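Local coordinates for uncharacterized protein (Peptoclostridium difficile 630, PDB 4YCS) that is of unknown function but resembles part of a PnrA-like substrate-binding lipoprotein of an ABC transporter, so a role in solute uptake is plausible, at residues D42-E47 with D59-D64; T107-E112 with S116-G121. All coordinates share one frame; numbering follows the deposited sequence.

How the contacts relate
The two contacts flank one parallel sheet with strand order 2-1-3-4-5, on opposite sides of the chain's centre and with their own centres about 20 Å apart. Each involves an outermost strand: 41-48 in contact 1, 106-109 in contact 2. Contact 1 sets helix 54-62 lightly against its strand, through one buried leucine and two partly exposed residues. Contact 2 buries more surface, joining strand 106-109 to helix 118-127 through a buried Ile109-Leu119 pair bordered by exposed Tyr118, Ser116 and Glu112. Its side chains meet as aliphatic and aromatic groups, with an ST turn at Ser116 beside them; in contact 1 an amide oxygen, already bonded to Ser11, sits beside the single valine-leucine contact.

Contact 1. Residues D42-E47 with D59-D64; sequences DTNKVE and DILCND
The carboxamide of Asn44 presents its oxygen end to Leu61: CD2 of Leu61 stands 4.2 Å from Asn44 OD1, beyond the oxygen and lifted out of the amide plane rather than over a face. CG of Asn44 is anti to the backbone N (chi1 171°), which carries the amide off the strand toward the helix. OD1 is hydrogen-bonded to Ser11 on the neighbouring strand 8-15, and Tyr66 also touches Asn44. The second flat group, the amide of Asn63, turns back on the end of helix 54-62 and gives its ND2 to Asp59 O at 3.0 Å, a bent bond (143° at the hydrogen) with the donor tilted from the carbonyl plane; Tyr87 OH bonds both Asn63 ND2 and Asp59 OD1.

The apolar part is a meeting of methyls. Val46 CG2, the branch beside the backbone N, lies 4.2 Å from Leu61 CD2, and the two side chains run past each other in opposite directions. One leucine branch therefore serves both strand residues, while Leu61 also rests on Ser11, Tyr66 and Ile69. This is the strand-to-helix half of a beta-alpha-beta unit, strand 41-48 to helix 54-62 to strand 68-72. Asn44 OD1 has its polar partner in Ser11, so what joins strand and helix here is van der Waals contact at Leu61 CD2, over 77 Å².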
# COMPACT_ATOMS: atom_id res chain seq x y z
N ASP A 42 -10.16 -9.87 2.08
CA ASP A 42 -10.08 -9.32 3.43
C ASP A 42 -9.25 -8.04 3.41
O ASP A 42 -8.29 -8.00 2.66
CB ASP A 42 -9.40 -10.31 4.37
CG ASP A 42 -10.31 -11.50 4.70
OD1 ASP A 42 -11.43 -11.54 4.16
OD2 ASP A 42 -9.90 -12.37 5.52
N THR A 43 -9.54 -7.07 4.26
CA THR A 43 -8.70 -5.88 4.35
C THR A 43 -8.28 -5.58 5.77
O THR A 43 -8.94 -6.01 6.74
CB THR A 43 -9.42 -4.62 3.76
OG1 THR A 43 -10.57 -4.29 4.53
CG2 THR A 43 -9.84 -4.92 2.30
N ASN A 44 -7.19 -4.82 5.87
CA ASN A 44 -6.63 -4.40 7.12
C ASN A 44 -5.97 -3.04 6.89
O ASN A 44 -5.49 -2.76 5.77
CB ASN A 44 -5.63 -5.50 7.54
CG ASN A 44 -4.78 -5.13 8.73
OD1 ASN A 44 -3.60 -4.71 8.59
ND2 ASN A 44 -5.33 -5.32 9.92
N LYS A 45 -5.96 -2.19 7.89
CA LYS A 45 -5.19 -0.95 7.81
C LYS A 45 -4.34 -0.72 9.04
O LYS A 45 -4.70 -1.13 10.13
CB LYS A 45 -6.09 0.24 7.57
CG LYS A 45 -6.77 0.79 8.82
CD LYS A 45 -7.22 2.22 8.56
CE LYS A 45 -8.34 2.63 9.49
NZ LYS A 45 -8.94 3.89 8.99
N VAL A 46 -3.20 -0.08 8.83
CA VAL A 46 -2.31 0.36 9.88
C VAL A 46 -2.08 1.86 9.68
O VAL A 46 -1.88 2.28 8.55
CB VAL A 46 -0.97 -0.43 9.82
CG1 VAL A 46 0.04 0.05 10.88
CG2 VAL A 46 -1.27 -1.89 10.03
N GLU A 47 -2.19 2.63 10.75
CA GLU A 47 -1.96 4.09 10.72
C GLU A 47 -0.84 4.49 11.69
O GLU A 47 -0.77 4.00 12.80
CB GLU A 47 -3.22 4.81 11.10
CG GLU A 47 -4.30 4.73 10.05
CD GLU A 47 -5.63 5.21 10.57
OE1 GLU A 47 -6.26 4.46 11.34
OE2 GLU A 47 -6.05 6.32 10.20
N ASP A 59 7.59 -4.74 7.97
CA ASP A 59 8.16 -6.06 8.21
C ASP A 59 7.16 -7.01 8.89
O ASP A 59 7.03 -8.18 8.51
CB ASP A 59 9.45 -5.93 9.02
CG ASP A 59 10.11 -7.26 9.20
OD1 ASP A 59 11.04 -7.54 8.44
OD2 ASP A 59 9.67 -8.02 10.08
N ILE A 60 6.44 -6.50 9.89
CA ILE A 60 5.38 -7.28 10.51
C ILE A 60 4.33 -7.70 9.49
O ILE A 60 3.88 -8.84 9.52
CB ILE A 60 4.72 -6.51 11.66
CG1 ILE A 60 5.69 -6.38 12.88
CG2 ILE A 60 3.44 -7.20 12.08
CD1 ILE A 60 5.24 -5.30 13.88
N LEU A 61 3.89 -6.79 8.61
CA LEU A 61 2.89 -7.10 7.58
C LEU A 61 3.38 -8.17 6.62
O LEU A 61 2.58 -9.01 6.15
CB LEU A 61 2.46 -5.84 6.80
CG LEU A 61 1.76 -4.73 7.60
CD1 LEU A 61 1.44 -3.55 6.72
CD2 LEU A 61 0.52 -5.23 8.30
N CYS A 62 4.69 -8.19 6.35
CA CYS A 62 5.30 -9.23 5.50
C CYS A 62 5.27 -10.61 6.14
O CYS A 62 5.45 -11.61 5.45
CB CYS A 62 6.73 -8.85 5.15
SG CYS A 62 6.87 -7.41 4.11
N ASN A 63 4.98 -10.67 7.44
CA ASN A 63 4.82 -11.94 8.17
C ASN A 63 3.40 -12.21 8.59
O ASN A 63 3.18 -13.06 9.40
CB ASN A 63 5.77 -11.94 9.39
CG ASN A 63 7.21 -12.09 8.96
OD1 ASN A 63 7.65 -13.18 8.63
ND2 ASN A 63 7.92 -10.99 8.90
N ASP A 64 2.43 -11.49 8.01
CA ASP A 64 1.00 -11.68 8.33
C ASP A 64 0.15 -12.17 7.13
O ASP A 64 -1.04 -11.99 7.14
CB ASP A 64 0.39 -10.33 8.76
CG ASP A 64 0.72 -9.95 10.17
OD1 ASP A 64 1.07 -10.85 10.95
OD2 ASP A 64 0.57 -8.74 10.50

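Contact 2. Residues T107-E112 with S116-G121; sequences TSISYE and SGYLAG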
# COMPACT_ATOMS: atom_id res chain seq x y z
N THR A 107 4.99 -1.72 -7.01
CA THR A 107 4.25 -0.97 -8.05
C THR A 107 3.97 0.40 -7.51
O THR A 107 3.47 0.54 -6.39
CB THR A 107 2.91 -1.64 -8.39
OG1 THR A 107 3.16 -2.97 -8.81
CG2 THR A 107 2.20 -0.92 -9.50
N SER A 108 4.30 1.42 -8.30
CA SER A 108 4.08 2.79 -7.94
C SER A 108 2.75 3.27 -8.53
O SER A 108 2.41 2.94 -9.64
CB SER A 108 5.22 3.68 -8.48
OG SER A 108 6.38 3.62 -7.66
N ILE A 109 2.01 4.06 -7.78
CA ILE A 109 0.74 4.61 -8.22
C ILE A 109 0.74 6.12 -7.94
O ILE A 109 0.96 6.56 -6.82
CB ILE A 109 -0.45 4.04 -7.41
CG1 ILE A 109 -0.49 2.49 -7.41
CG2 ILE A 109 -1.77 4.64 -7.91
CD1 ILE A 109 -0.63 1.90 -8.78
N SER A 110 0.44 6.90 -8.94
CA SER A 110 0.40 8.35 -8.76
C SER A 110 -0.76 8.84 -7.86
O SER A 110 -1.73 8.13 -7.63
CB SER A 110 0.26 8.99 -10.10
OG SER A 110 -0.93 8.56 -10.67
N TYR A 111 -0.67 10.08 -7.38
CA TYR A 111 -1.77 10.75 -6.66
C TYR A 111 -3.05 10.78 -7.52
O TYR A 111 -4.15 10.67 -6.98
CB TYR A 111 -1.34 12.18 -6.26
CG TYR A 111 -2.44 13.08 -5.72
CD1 TYR A 111 -2.79 13.06 -4.37
CD2 TYR A 111 -3.12 13.96 -6.57
CE1 TYR A 111 -3.79 13.89 -3.88
CE2 TYR A 111 -4.12 14.79 -6.09
CZ TYR A 111 -4.45 14.75 -4.74
OH TYR A 111 -5.44 15.57 -4.26
N GLU A 112 -2.89 10.90 -8.84
CA GLU A 112 -4.02 10.95 -9.79
C GLU A 112 -4.71 9.57 -9.89
O GLU A 112 -5.93 9.43 -9.73
CB GLU A 112 -3.53 11.41 -11.17
CG GLU A 112 -3.43 12.95 -11.31
CD GLU A 112 -2.39 13.61 -10.40
OE1 GLU A 112 -1.43 12.91 -9.96
OE2 GLU A 112 -2.53 14.83 -10.13
N SER A 116 -8.74 7.94 -9.35
CA SER A 116 -9.43 7.78 -10.63
C SER A 116 -10.18 6.45 -10.80
O SER A 116 -10.78 6.19 -11.86
CB SER A 116 -8.41 7.91 -11.75
OG SER A 116 -7.57 6.77 -11.84
N GLY A 117 -10.11 5.57 -9.81
CA GLY A 117 -10.59 4.19 -10.02
C GLY A 117 -9.47 3.24 -10.43
O GLY A 117 -9.60 2.03 -10.38
N TYR A 118 -8.33 3.79 -10.82
CA TYR A 118 -7.17 3.01 -11.21
C TYR A 118 -6.66 2.16 -10.10
O TYR A 118 -6.26 1.06 -10.34
CB TYR A 118 -6.03 3.94 -11.65
CG TYR A 118 -4.79 3.23 -12.18
CD1 TYR A 118 -3.82 2.78 -11.33
CD2 TYR A 118 -4.62 3.03 -13.53
CE1 TYR A 118 -2.70 2.14 -11.82
CE2 TYR A 118 -3.50 2.41 -14.02
CZ TYR A 118 -2.54 1.98 -13.15
OH TYR A 118 -1.43 1.32 -13.64
N LEU A 119 -6.65 2.67 -8.88
CA LEU A 119 -6.13 1.88 -7.78
C LEU A 119 -6.99 0.66 -7.54
O LEU A 119 -6.48 -0.44 -7.35
CB LEU A 119 -5.99 2.71 -6.51
CG LEU A 119 -5.35 1.95 -5.33
CD1 LEU A 119 -4.04 1.27 -5.72
CD2 LEU A 119 -5.10 2.89 -4.15
N ALA A 120 -8.31 0.82 -7.54
CA ALA A 120 -9.22 -0.33 -7.29
C ALA A 120 -9.05 -1.40 -8.35
O ALA A 120 -9.14 -2.60 -8.09
CB ALA A 120 -10.66 0.14 -7.27
N GLY A 121 -8.82 -0.91 -9.57
CA GLY A 121 -8.63 -1.76 -10.71
C GLY A 121 -7.34 -2.53 -10.57
O GLY A 121 -7.28 -3.73 -10.82
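Apolar contacts come first: Ile109, Tyr118 and Leu119 meet where strand 106-109 faces the first turn of helix 118-127. Ile109 CD1 approaches the edge of the Tyr118 ring, in its plane, at 3.7 Å from CE1. The aromatic face is thus not what the isoleucine uses. On Tyr118, CG is anti to the backbone N (chi1 -176°), which sends the ring out toward Ile109 and brings its CE1 edge to CD1. Another part of the isoleucine serves the leucine: Ile109 CG1 lies 4.1 Å from Leu119 CD1, the side chains crossing at about a right angle. Both of these aliphatic residues are buried, whereas the tyrosine is exposed.

Polar interactions order the turn beside them. Ser116 OG accepts from Tyr118 N at 3.2 Å (151° at the hydrogen), an ST turn that leads into the helix, and has a weak hydrogen bond with Asp113 O. Ser116 CB packs 3.5 Å from Glu112 O. Gly117 is the N-cap residue and has positive phi (95°), where a CB would press on the carbonyl O of Ser116; its own O receives Gly121 N at 3.1 Å. One helix earlier, Ser110 caps through OG to Asp113 N.

Within the fold, Ile109 is hydrogen-bonded through its backbone to Ile94 and Asp96. Leu119 reaches Ile95 of strand 91-95, Asn114 of helix 111-115 and Ala31 of helix 22-38, so helix 118-127 folds back against the sheet beside helix 22-38, with short helix 111-115 making the reversal.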